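Local atomic coordinates of ABC transporter, ATP binding protein (Sulfolobus solfataricus, PDB entry 1OXX), a protein that binds and hydrolyses ATP as the energy-coupling subunit of an ABC transporter that takes up glucose. Residues R3-N8 with E61-D66; T46-I51 with L161-E166; P57-L62 with A70-L75; E279-S284 with V340-D345. The protein carries 1 engineered substitution. All blocks are in the same frame, centred on the assembly; numbering follows the deposited sequence. Where two conformers were deposited one is given.

Contact 1. Residues R3-N8 with E61-D66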
# COMPACT_ATOMS: atom_id res chain seq x y z
N ARG A 3 -5.12 -7.96 19.30
CA ARG A 3 -6.18 -7.18 18.69
C ARG A 3 -5.86 -5.71 18.88
O ARG A 3 -5.48 -5.30 19.96
CB ARG A 3 -7.50 -7.43 19.42
CG ARG A 3 -8.26 -8.67 19.08
CD ARG A 3 -9.73 -8.57 19.55
NE ARG A 3 -10.63 -8.10 18.50
CZ ARG A 3 -11.49 -7.08 18.61
NH1 ARG A 3 -11.56 -6.37 19.73
NH2 ARG A 3 -12.27 -6.76 17.59
N ILE A 4 -6.06 -4.89 17.85
CA ILE A 4 -5.81 -3.47 17.97
C ILE A 4 -7.10 -2.70 17.76
O ILE A 4 -7.73 -2.81 16.68
CB ILE A 4 -4.77 -3.00 16.96
CG1 ILE A 4 -3.51 -3.87 17.02
CG2 ILE A 4 -4.43 -1.53 17.19
CD1 ILE A 4 -2.79 -3.86 18.35
N ILE A 5 -7.51 -1.93 18.75
CA ILE A 5 -8.69 -1.08 18.65
C ILE A 5 -8.22 0.35 18.57
O ILE A 5 -7.62 0.86 19.51
CB ILE A 5 -9.66 -1.22 19.85
CG1 ILE A 5 -10.29 -2.61 19.88
CG2 ILE A 5 -10.75 -0.15 19.75
CD1 ILE A 5 -11.29 -2.77 21.01
N VAL A 6 -8.51 0.99 17.43
CA VAL A 6 -8.22 2.38 17.17
C VAL A 6 -9.57 3.09 17.32
O VAL A 6 -10.44 2.87 16.49
CB VAL A 6 -7.66 2.56 15.75
CG1 VAL A 6 -7.35 4.02 15.47
CG2 VAL A 6 -6.42 1.71 15.57
N LYS A 7 -9.74 3.88 18.36
CA LYS A 7 -11.03 4.51 18.68
C LYS A 7 -11.00 6.04 18.59
O LYS A 7 -10.33 6.71 19.39
CB LYS A 7 -11.46 4.10 20.09
CG LYS A 7 -12.88 4.51 20.43
CD LYS A 7 -13.87 3.66 19.68
CE LYS A 7 -15.30 4.19 19.84
NZ LYS A 7 -16.31 3.26 19.25
N ASN A 8 -11.69 6.57 17.58
CA ASN A 8 -11.74 8.01 17.34
C ASN A 8 -10.39 8.69 17.41
O ASN A 8 -10.24 9.75 18.02
CB ASN A 8 -12.70 8.68 18.33
CG ASN A 8 -14.09 8.14 18.24
OD1 ASN A 8 -14.70 7.80 19.26
ND2 ASN A 8 -14.62 8.06 17.03
N GLU A 61 -8.48 7.12 21.60
CA GLU A 61 -7.86 6.07 22.39
C GLU A 61 -7.36 4.90 21.53
O GLU A 61 -7.92 4.61 20.48
CB GLU A 61 -8.89 5.55 23.39
CG GLU A 61 -9.44 6.63 24.31
CD GLU A 61 -10.62 7.40 23.72
OE1 GLU A 61 -11.50 6.78 23.09
OE2 GLU A 61 -10.67 8.64 23.90
N LEU A 62 -6.33 4.23 22.03
CA LEU A 62 -5.75 3.08 21.35
C LEU A 62 -5.60 1.94 22.35
O LEU A 62 -5.05 2.15 23.42
CB LEU A 62 -4.38 3.46 20.79
CG LEU A 62 -3.59 2.37 20.06
CD1 LEU A 62 -4.32 1.94 18.81
CD2 LEU A 62 -2.19 2.85 19.73
N TYR A 63 -6.12 0.77 22.00
CA TYR A 63 -6.07 -0.41 22.86
C TYR A 63 -5.34 -1.56 22.17
O TYR A 63 -5.53 -1.78 20.98
CB TYR A 63 -7.48 -0.90 23.20
CG TYR A 63 -8.33 0.11 23.93
CD1 TYR A 63 -8.99 1.11 23.24
CD2 TYR A 63 -8.46 0.07 25.31
CE1 TYR A 63 -9.76 2.03 23.90
CE2 TYR A 63 -9.24 0.99 25.97
CZ TYR A 63 -9.88 1.97 25.25
OH TYR A 63 -10.66 2.91 25.89
N PHE A 64 -4.56 -2.30 22.94
CA PHE A 64 -3.94 -3.55 22.48
C PHE A 64 -4.63 -4.59 23.34
O PHE A 64 -4.49 -4.57 24.56
CB PHE A 64 -2.42 -3.56 22.73
CG PHE A 64 -1.61 -2.86 21.67
CD1 PHE A 64 -2.06 -1.73 21.02
CD2 PHE A 64 -0.35 -3.35 21.34
CE1 PHE A 64 -1.25 -1.09 20.05
CE2 PHE A 64 0.42 -2.73 20.36
CZ PHE A 64 -0.03 -1.59 19.73
N ASP A 65 -5.41 -5.46 22.70
CA ASP A 65 -6.33 -6.35 23.44
C ASP A 65 -7.24 -5.40 24.26
O ASP A 65 -7.81 -4.49 23.66
CB ASP A 65 -5.56 -7.40 24.21
CG ASP A 65 -4.94 -8.45 23.29
OD1 ASP A 65 -5.41 -8.62 22.13
OD2 ASP A 65 -3.98 -9.15 23.65
N ASP A 66 -7.40 -5.55 25.57
CA ASP A 66 -8.22 -4.53 26.22
C ASP A 66 -7.39 -3.55 26.99
O ASP A 66 -7.92 -2.84 27.84
CB ASP A 66 -9.25 -5.05 27.22
CG ASP A 66 -8.95 -6.45 27.71
OD1 ASP A 66 -9.79 -7.01 28.45
OD2 ASP A 66 -7.85 -7.02 27.51
O HOH W 1 -10.14 -5.99 21.87

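Contact 2. Residues T46-I51 with L161-E166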
# COMPACT_ATOMS: atom_id res chain seq x y z
N THR A 46 2.47 8.89 10.55
CA THR A 46 1.93 9.36 11.82
C THR A 46 1.08 8.25 12.44
O THR A 46 1.21 7.93 13.62
CB THR A 46 1.13 10.62 11.63
OG1 THR A 46 2.03 11.68 11.25
CG2 THR A 46 0.49 11.10 12.95
N PHE A 47 0.20 7.67 11.65
CA PHE A 47 -0.62 6.56 12.13
C PHE A 47 0.27 5.43 12.65
O PHE A 47 0.07 4.91 13.74
CB PHE A 47 -1.51 6.01 11.01
CG PHE A 47 -2.40 4.88 11.42
CD1 PHE A 47 -3.55 5.11 12.16
CD2 PHE A 47 -2.10 3.58 11.08
CE1 PHE A 47 -4.38 4.06 12.54
CE2 PHE A 47 -2.93 2.53 11.46
CZ PHE A 47 -4.07 2.78 12.19
N MET A 48 1.29 5.09 11.89
CA MET A 48 2.14 4.00 12.29
C MET A 48 2.88 4.30 13.60
O MET A 48 3.07 3.42 14.45
CB MET A 48 3.15 3.69 11.19
CG MET A 48 4.02 2.48 11.54
SD MET A 48 4.22 1.21 10.29
CE MET A 48 2.77 0.25 10.60
N ARG A 49 3.33 5.54 13.73
CA ARG A 49 4.04 5.95 14.93
C ARG A 49 3.12 5.89 16.15
O ARG A 49 3.57 5.57 17.25
CB ARG A 49 4.61 7.36 14.75
CG ARG A 49 5.85 7.39 13.88
CD ARG A 49 6.37 8.78 13.57
NE ARG A 49 6.96 9.46 14.71
CZ ARG A 49 8.19 9.25 15.14
NH1 ARG A 49 8.96 8.37 14.54
NH2 ARG A 49 8.65 9.93 16.18
N ILE A 50 1.84 6.18 15.96
CA ILE A 50 0.88 6.07 17.05
C ILE A 50 0.69 4.60 17.43
O ILE A 50 0.64 4.26 18.62
CB ILE A 50 -0.43 6.77 16.69
CG1 ILE A 50 -0.22 8.27 16.77
CG2 ILE A 50 -1.55 6.35 17.61
CD1 ILE A 50 -1.39 9.11 16.29
N ILE A 51 0.56 3.71 16.44
CA ILE A 51 0.46 2.29 16.78
C ILE A 51 1.74 1.81 17.49
O ILE A 51 1.66 1.01 18.41
CB ILE A 51 0.18 1.42 15.52
CG1 ILE A 51 -1.05 1.92 14.76
CG2 ILE A 51 0.04 -0.04 15.91
CD1 ILE A 51 -2.32 1.97 15.58
N LEU A 161 3.01 -8.15 17.32
CA LEU A 161 2.63 -7.24 16.25
C LEU A 161 3.87 -6.84 15.47
O LEU A 161 4.88 -6.44 16.05
CB LEU A 161 1.99 -6.00 16.86
CG LEU A 161 1.65 -4.83 15.94
CD1 LEU A 161 0.64 -5.26 14.86
CD2 LEU A 161 1.12 -3.65 16.76
N LEU A 162 3.80 -6.98 14.16
CA LEU A 162 4.88 -6.57 13.29
C LEU A 162 4.39 -5.36 12.49
O LEU A 162 3.37 -5.44 11.83
CB LEU A 162 5.25 -7.70 12.33
CG LEU A 162 6.42 -7.43 11.38
CD1 LEU A 162 7.70 -7.10 12.15
CD2 LEU A 162 6.63 -8.63 10.45
N LEU A 163 5.13 -4.27 12.59
CA LEU A 163 4.78 -3.00 11.94
C LEU A 163 5.79 -2.71 10.84
O LEU A 163 6.98 -2.67 11.09
CB LEU A 163 4.83 -1.86 12.95
CG LEU A 163 3.96 -1.98 14.18
CD1 LEU A 163 4.11 -0.78 15.14
CD2 LEU A 163 2.50 -2.11 13.76
N LEU A 164 5.29 -2.48 9.63
CA LEU A 164 6.12 -2.24 8.45
C LEU A 164 5.72 -0.91 7.83
O LEU A 164 4.56 -0.68 7.51
CB LEU A 164 5.91 -3.35 7.43
CG LEU A 164 6.13 -4.79 7.89
CD1 LEU A 164 5.70 -5.76 6.79
CD2 LEU A 164 7.57 -5.05 8.31
N ASP A 165 6.69 -0.02 7.69
CA ASP A 165 6.48 1.28 7.08
C ASP A 165 7.45 1.37 5.90
O ASP A 165 8.66 1.50 6.10
CB ASP A 165 6.75 2.39 8.08
CG ASP A 165 6.40 3.78 7.54
OD1 ASP A 165 6.32 3.95 6.31
OD2 ASP A 165 6.20 4.75 8.31
N GLU A 166 6.92 1.30 4.68
CA GLU A 166 7.75 1.34 3.47
C GLU A 166 8.89 0.36 3.58
O GLU A 166 10.05 0.70 3.32
CB GLU A 166 8.34 2.74 3.27
CG GLU A 166 7.34 3.81 2.91
CD GLU A 166 6.86 3.71 1.48
OE1 GLU A 166 7.65 3.25 0.63
OE2 GLU A 166 5.71 4.11 1.21

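Contact 3. Residues P57-L62 with A70-L75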
# COMPACT_ATOMS: atom_id res chain seq x y z
N PRO A 57 -2.15 9.74 20.09
CA PRO A 57 -3.31 10.46 19.57
C PRO A 57 -3.45 11.79 20.29
O PRO A 57 -3.17 11.87 21.50
CB PRO A 57 -4.50 9.56 19.93
CG PRO A 57 -3.91 8.21 20.21
CD PRO A 57 -2.53 8.46 20.71
N SER A 58 -3.83 12.83 19.57
CA SER A 58 -4.16 14.12 20.20
C SER A 58 -5.47 13.93 20.96
O SER A 58 -5.60 14.37 22.12
CB SER A 58 -4.28 15.22 19.14
OG SER A 58 -3.05 15.42 18.46
N THR A 59 -6.43 13.30 20.31
CA THR A 59 -7.68 12.90 20.93
C THR A 59 -7.97 11.48 20.49
O THR A 59 -7.47 11.01 19.45
CB THR A 59 -8.82 13.84 20.57
OG1 THR A 59 -8.94 13.95 19.16
CG2 THR A 59 -8.51 15.24 21.04
N GLY A 60 -8.75 10.77 21.30
CA GLY A 60 -9.07 9.38 21.02
C GLY A 60 -8.21 8.40 21.81
O GLY A 60 -7.28 8.78 22.53
N GLU A 61 -8.48 7.12 21.60
CA GLU A 61 -7.86 6.07 22.39
C GLU A 61 -7.36 4.90 21.53
O GLU A 61 -7.92 4.61 20.48
CB GLU A 61 -8.89 5.55 23.39
CG GLU A 61 -9.44 6.63 24.31
CD GLU A 61 -10.62 7.40 23.72
OE1 GLU A 61 -11.50 6.78 23.09
OE2 GLU A 61 -10.67 8.64 23.90
N LEU A 62 -6.33 4.23 22.03
CA LEU A 62 -5.75 3.08 21.35
C LEU A 62 -5.60 1.94 22.35
O LEU A 62 -5.05 2.15 23.42
CB LEU A 62 -4.38 3.46 20.79
CG LEU A 62 -3.59 2.37 20.06
CD1 LEU A 62 -4.32 1.94 18.81
CD2 LEU A 62 -2.19 2.85 19.73
N ALA A 70 -2.63 4.29 24.84
CA ALA A 70 -2.49 5.72 24.64
C ALA A 70 -3.87 6.35 24.61
O ALA A 70 -4.83 5.73 24.17
CB ALA A 70 -1.73 6.01 23.36
N SER A 71 -3.97 7.60 25.06
CA SER A 71 -5.27 8.24 25.18
C SER A 71 -5.14 9.74 25.31
O SER A 71 -4.46 10.24 26.20
CB SER A 71 -6.00 7.71 26.42
OG SER A 71 -7.22 8.38 26.64
N ASN A 72 -5.79 10.45 24.39
CA ASN A 72 -5.91 11.88 24.50
C ASN A 72 -4.65 12.64 24.95
O ASN A 72 -4.63 13.36 25.95
CB ASN A 72 -7.12 12.17 25.39
CG ASN A 72 -8.41 11.62 24.79
OD1 ASN A 72 -8.95 12.18 23.85
ND2 ASN A 72 -8.87 10.48 25.30
N GLY A 73 -3.58 12.46 24.18
CA GLY A 73 -2.33 13.17 24.41
C GLY A 73 -1.37 12.52 25.39
O GLY A 73 -0.26 13.03 25.60
N LYS A 74 -1.79 11.40 25.97
CA LYS A 74 -0.97 10.69 26.96
C LYS A 74 -0.51 9.32 26.50
O LYS A 74 -1.31 8.50 26.04
CB LYS A 74 -1.75 10.53 28.24
N LEU A 75 0.78 9.05 26.68
CA LEU A 75 1.35 7.75 26.38
C LEU A 75 1.19 6.93 27.65
O LEU A 75 1.67 7.35 28.71
CB LEU A 75 2.82 7.88 26.00
CG LEU A 75 3.54 6.59 25.61
CD1 LEU A 75 2.92 5.96 24.36
CD2 LEU A 75 5.03 6.84 25.41

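Contact 4. Residues E279-S284 with V340-D345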
# COMPACT_ATOMS: atom_id res chain seq x y z
N GLU A 279 -6.09 -2.30 -18.19
CA GLU A 279 -6.35 -3.68 -18.58
C GLU A 279 -7.77 -3.87 -19.11
O GLU A 279 -8.06 -4.90 -19.71
CB GLU A 279 -6.10 -4.62 -17.42
CG GLU A 279 -7.05 -4.46 -16.24
CD GLU A 279 -6.50 -3.58 -15.13
OE1 GLU A 279 -5.67 -2.70 -15.40
OE2 GLU A 279 -6.95 -3.78 -13.95
N ASP A 280 -8.62 -2.88 -18.89
CA ASP A 280 -10.02 -2.96 -19.29
C ASP A 280 -10.32 -2.15 -20.54
O ASP A 280 -11.47 -1.82 -20.81
CB ASP A 280 -10.92 -2.53 -18.14
CG ASP A 280 -10.76 -3.42 -16.93
OD1 ASP A 280 -10.62 -4.66 -17.11
OD2 ASP A 280 -10.73 -2.92 -15.78
N VAL A 281 -9.26 -1.84 -21.27
CA VAL A 281 -9.33 -1.11 -22.54
C VAL A 281 -8.64 -1.96 -23.62
O VAL A 281 -7.60 -2.55 -23.36
CB VAL A 281 -8.62 0.25 -22.45
CG1 VAL A 281 -8.58 0.98 -23.81
CG2 VAL A 281 -9.26 1.12 -21.39
N LYS A 282 -9.21 -1.98 -24.82
CA LYS A 282 -8.59 -2.66 -25.96
C LYS A 282 -8.80 -1.79 -27.19
O LYS A 282 -9.87 -1.20 -27.35
CB LYS A 282 -9.21 -4.04 -26.18
CG LYS A 282 -8.63 -4.82 -27.34
CD LYS A 282 -9.18 -6.26 -27.39
CE LYS A 282 -8.72 -7.01 -28.62
NZ LYS A 282 -7.28 -7.37 -28.55
N LEU A 283 -7.78 -1.68 -28.03
CA LEU A 283 -7.83 -0.87 -29.25
C LEU A 283 -7.74 -1.74 -30.51
O LEU A 283 -7.09 -2.80 -30.52
CB LEU A 283 -6.66 0.10 -29.26
CG LEU A 283 -6.45 0.93 -28.00
CD1 LEU A 283 -5.20 1.77 -28.13
CD2 LEU A 283 -7.64 1.80 -27.71
N SER A 284 -8.39 -1.28 -31.58
CA SER A 284 -8.33 -1.99 -32.87
C SER A 284 -8.53 -1.01 -34.01
O SER A 284 -8.97 0.10 -33.80
CB SER A 284 -9.39 -3.07 -33.00
OG SER A 284 -10.60 -2.32 -32.94
N VAL A 340 -12.20 2.00 -29.87
CA VAL A 340 -11.95 1.82 -28.44
C VAL A 340 -13.00 0.92 -27.83
O VAL A 340 -14.20 1.17 -27.95
CB VAL A 340 -11.96 3.17 -27.71
CG1 VAL A 340 -11.62 3.00 -26.24
CG2 VAL A 340 -10.98 4.13 -28.37
N TYR A 341 -12.54 -0.16 -27.21
CA TYR A 341 -13.39 -1.13 -26.56
C TYR A 341 -13.05 -1.12 -25.08
O TYR A 341 -11.91 -0.87 -24.69
CB TYR A 341 -13.11 -2.55 -27.06
CG TYR A 341 -13.62 -2.87 -28.43
CD1 TYR A 341 -12.87 -2.58 -29.57
CD2 TYR A 341 -14.83 -3.51 -28.59
CE1 TYR A 341 -13.34 -2.90 -30.83
CE2 TYR A 341 -15.32 -3.82 -29.84
CZ TYR A 341 -14.57 -3.54 -30.96
OH TYR A 341 -15.05 -3.86 -32.21
N VAL A 342 -14.04 -1.40 -24.25
CA VAL A 342 -13.79 -1.57 -22.83
C VAL A 342 -14.54 -2.79 -22.30
O VAL A 342 -15.39 -3.36 -22.96
CB VAL A 342 -14.23 -0.34 -22.00
CG1 VAL A 342 -13.52 0.94 -22.47
CG2 VAL A 342 -15.75 -0.15 -22.05
N ARG A 343 -14.18 -3.20 -21.08
CA ARG A 343 -14.95 -4.20 -20.36
C ARG A 343 -16.12 -3.48 -19.70
O ARG A 343 -15.93 -2.68 -18.77
CB ARG A 343 -14.09 -4.83 -19.27
CG ARG A 343 -12.89 -5.53 -19.80
CD ARG A 343 -13.22 -6.79 -20.55
NE ARG A 343 -12.06 -7.67 -20.71
CZ ARG A 343 -12.02 -8.66 -21.57
NH1 ARG A 343 -13.06 -8.91 -22.35
NH2 ARG A 343 -10.93 -9.41 -21.67
N LYS A 344 -17.34 -3.75 -20.16
CA LYS A 344 -18.51 -3.05 -19.65
C LYS A 344 -18.67 -3.08 -18.14
O LYS A 344 -18.97 -2.05 -17.52
CB LYS A 344 -19.76 -3.61 -20.30
CG LYS A 344 -21.05 -2.93 -19.85
CD LYS A 344 -22.24 -3.61 -20.54
CE LYS A 344 -23.58 -3.06 -20.05
NZ LYS A 344 -23.95 -1.79 -20.73
N ASP A 345 -18.47 -4.25 -17.54
CA ASP A 345 -18.67 -4.39 -16.11
C ASP A 345 -17.56 -3.77 -15.30
O ASP A 345 -17.66 -3.72 -14.06
CB ASP A 345 -18.87 -5.86 -15.71
CG ASP A 345 -17.65 -6.71 -15.90
OD1 ASP A 345 -16.63 -6.22 -16.44
OD2 ASP A 345 -17.61 -7.92 -15.55
O HOH W 2 -9.82 -6.96 -19.11

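Contact 1. Residues R3-N8 with E61-D66
The ring of Phe64 carries the CD1 methyl of Ile4, in the conformer given, over the centre of one face, a CH-pi contact 3.5 Å from the ring centroid and 11° off its normal. Ile4 CG1 stands anti to the carbonyl carbon (chi1 -51°), which brings CD1 to the ring. The ring of Tyr63 is met at its edge, where the carbonyl O of Ile5 lies near its plane. A water at the edge of the Arg3 guanidinium accepts from NH1 and gives a long bond to the carbonyl O of Asp65; NH2 of Arg3 forms a salt bridge with Glu29. Asp65 completes the ladder twice over: its N-H binds the carbonyl O of Arg3 at 2.7 Å, and its OD1 receives the N-H of Arg3 at 2.9 Å, nearly straight but 34° out of the carboxylate plane. An alanine in place of Phe64 would probably leave the Ile4 methyl without its aromatic platform and open a gap toward Ile51 of helix 41-52. Paired N-H and C=O groups of Ile5 with Tyr63 and of Lys7 with Glu61 continue the register, as expected of neighbouring strands in the antiparallel beta subdomain of an ABC ATPase.

Contact 2. Residues T46-I51 with L161-E166
Met48 reaches from the helix that follows the P-loop to the strand ending in Asp165, the helix-on-sheet packing of the P-loop NTPase core. Its CB points at the strand, and CG stands anti to the backbone N (chi1 -177°), carrying the chain outward from the helix. In the conformer given, bends at chi2 (132°) and chi3 place the sulfur and turn CE toward Leu163. SD arrives 3.4 Å from the carbonyl O of Leu164 and 3.6 Å from CB of Asp165, and CE meets CB of Leu163 at 3.8 Å. Met48 thus slides past Leu163 and Asp165 in the opposite sense to their own side chains, lying alongside them and over the carbonyl of Leu164. One helical turn later Ile51 uses its CG2 branch, which rests on the CD2 methyls of both Leu161 and Leu163; it crosses Leu161 at about a right angle. The contact is buried and held by van der Waals packing, with helix and strand running nearly antiparallel at 158°. Phe88 of the neighbouring strand 84-88 and Leu195 of strand 193-198 also touch Met48. Thr46 and Glu166, inferred to bind ATP, occupy the ends of the two segments nearer the nucleotide site. Asp165, at the position of the Walker B aspartate, turns its carboxylate away from the sulfur, and its OD2 is hydrogen-bonded to OG1 of Thr45.

Contact 3. Residues P57-L62 with A70-L75
Asn72 sets CG anti to its carbonyl carbon and twists its amide by chi2 (-76°), while Glu61 bends at chi2 (85°), and together these torsions bring ND2 of Asn72 to OE2 of Glu61. The setting is the beta hairpin of strands 61-64 and 67-71, just where the chain leaves it through a type I' turn from Ser71 to Lys74. ND2 of Asn72 gives a hydrogen bond to OE2 of Glu61 at 2.9 Å, using the anti lone pair of that oxygen, and a second one to OG of Ser71, the hydroxyl next to it in sequence. OD1 of the same amide accepts the N-H of Gly60 at 2.9 Å, with the donor above the carbonyl plane rather than on a lone pair. Three bonds therefore fix the rotation of the Asn72 amide. An alanine in place of Glu61 would probably leave one amide N-H of Asn72 without its acceptor and the amide freer to turn. Backbone bonds flank the non-hydrogen-bonded pair of Glu61 and Ser71, from Asn72 N to the Gly60 carbonyl and from Leu62 N to that of Ala70. Gly60 and Gly73 have positive phi, and a CB at either would press on the carbonyl O of the residue before. Pro57 CD packs on the methyl of Ala70, while helix 41-52 touches Pro57 through Ile50. Ser58 and Thr59 both face Ser10 of strand 4-13 in a classic beta bulge. Just before the bulge, Pro57 offers its carbonyl O to the N-H of Gly73 at 2.8 Å, bent to 135° at the hydrogen.

Contact 4. Residues E279-S284 with V340-D345
This is an antiparallel pairing of strand 281-284, outermost within the chain, with strand 337-342 in a sheet of the C-terminal part, away from the ATP site. The short axes approach to 4.6 Å and run at 152°, the usual twist of neighbouring strands. Lys282 and Tyr341 form the hydrogen-bonded pair, each N-H meeting the other's carbonyl O at 2.9 Å; the bond into Tyr341 O comes from above the carbonyl plane. A longer bond, from Arg343 N to the carbonyl O of Asp280, extends the ladder beyond the strand end. On one face Val281, Leu283, Val340 and Val342 make an apolar layer, where Leu283 CD2 and Val340 CG2, lying side by side, approach to 4.1 Å. Ile313 and Ile315 of strand 310-317 add to it. The other face carries the ring of Tyr341, with the carbonyl O of Lys282 and, in the conformer given, OG of Ser284 at its edge, the latter 3.5 Å from CE1. That hydroxyl is hydrogen-bonded to the carbonyl O of Asp286, and the Tyr341 OH to Ile288 N. Asp280 and Arg343 cross at about a right angle; Arg343 CG, anti to its carbonyl carbon (chi1 -61°), lies against Asp280 OD1 at 3.6 Å. Their charged ends are bridged by a water: it accepts from Arg343 NE at 2.8 Å and donates to Asp280 OD1 and Glu279 O, while NH1 of Arg343 binds Ser292 OG. Such a twisted pair is consistent with the OB-type C-terminal domain to which 340-345 is assigned.

Contacts 1 and 3 share Glu61 and Leu62, so strand 61-64 is gripped on both edges, by 3-8 and by 70-75, in one antiparallel sheet; their centres are 10 Å apart. Contact 2 is joined to both through helix 41-52: Phe64 CZ comes within 3.4 Å of Ile51 O, Leu62 CD1 lies 3.8 Å from Ile51 CD1, and Pro57 CD lies 3.9 Å from Ile50 CG2. Contact 2 also holds Thr46 and Glu166, inferred to bind ATP, and so links the beta subdomain to the nucleotide site. Contact 4 stands apart on the other side of the chain's centre, its nearest atoms about 21 Å from contact 2.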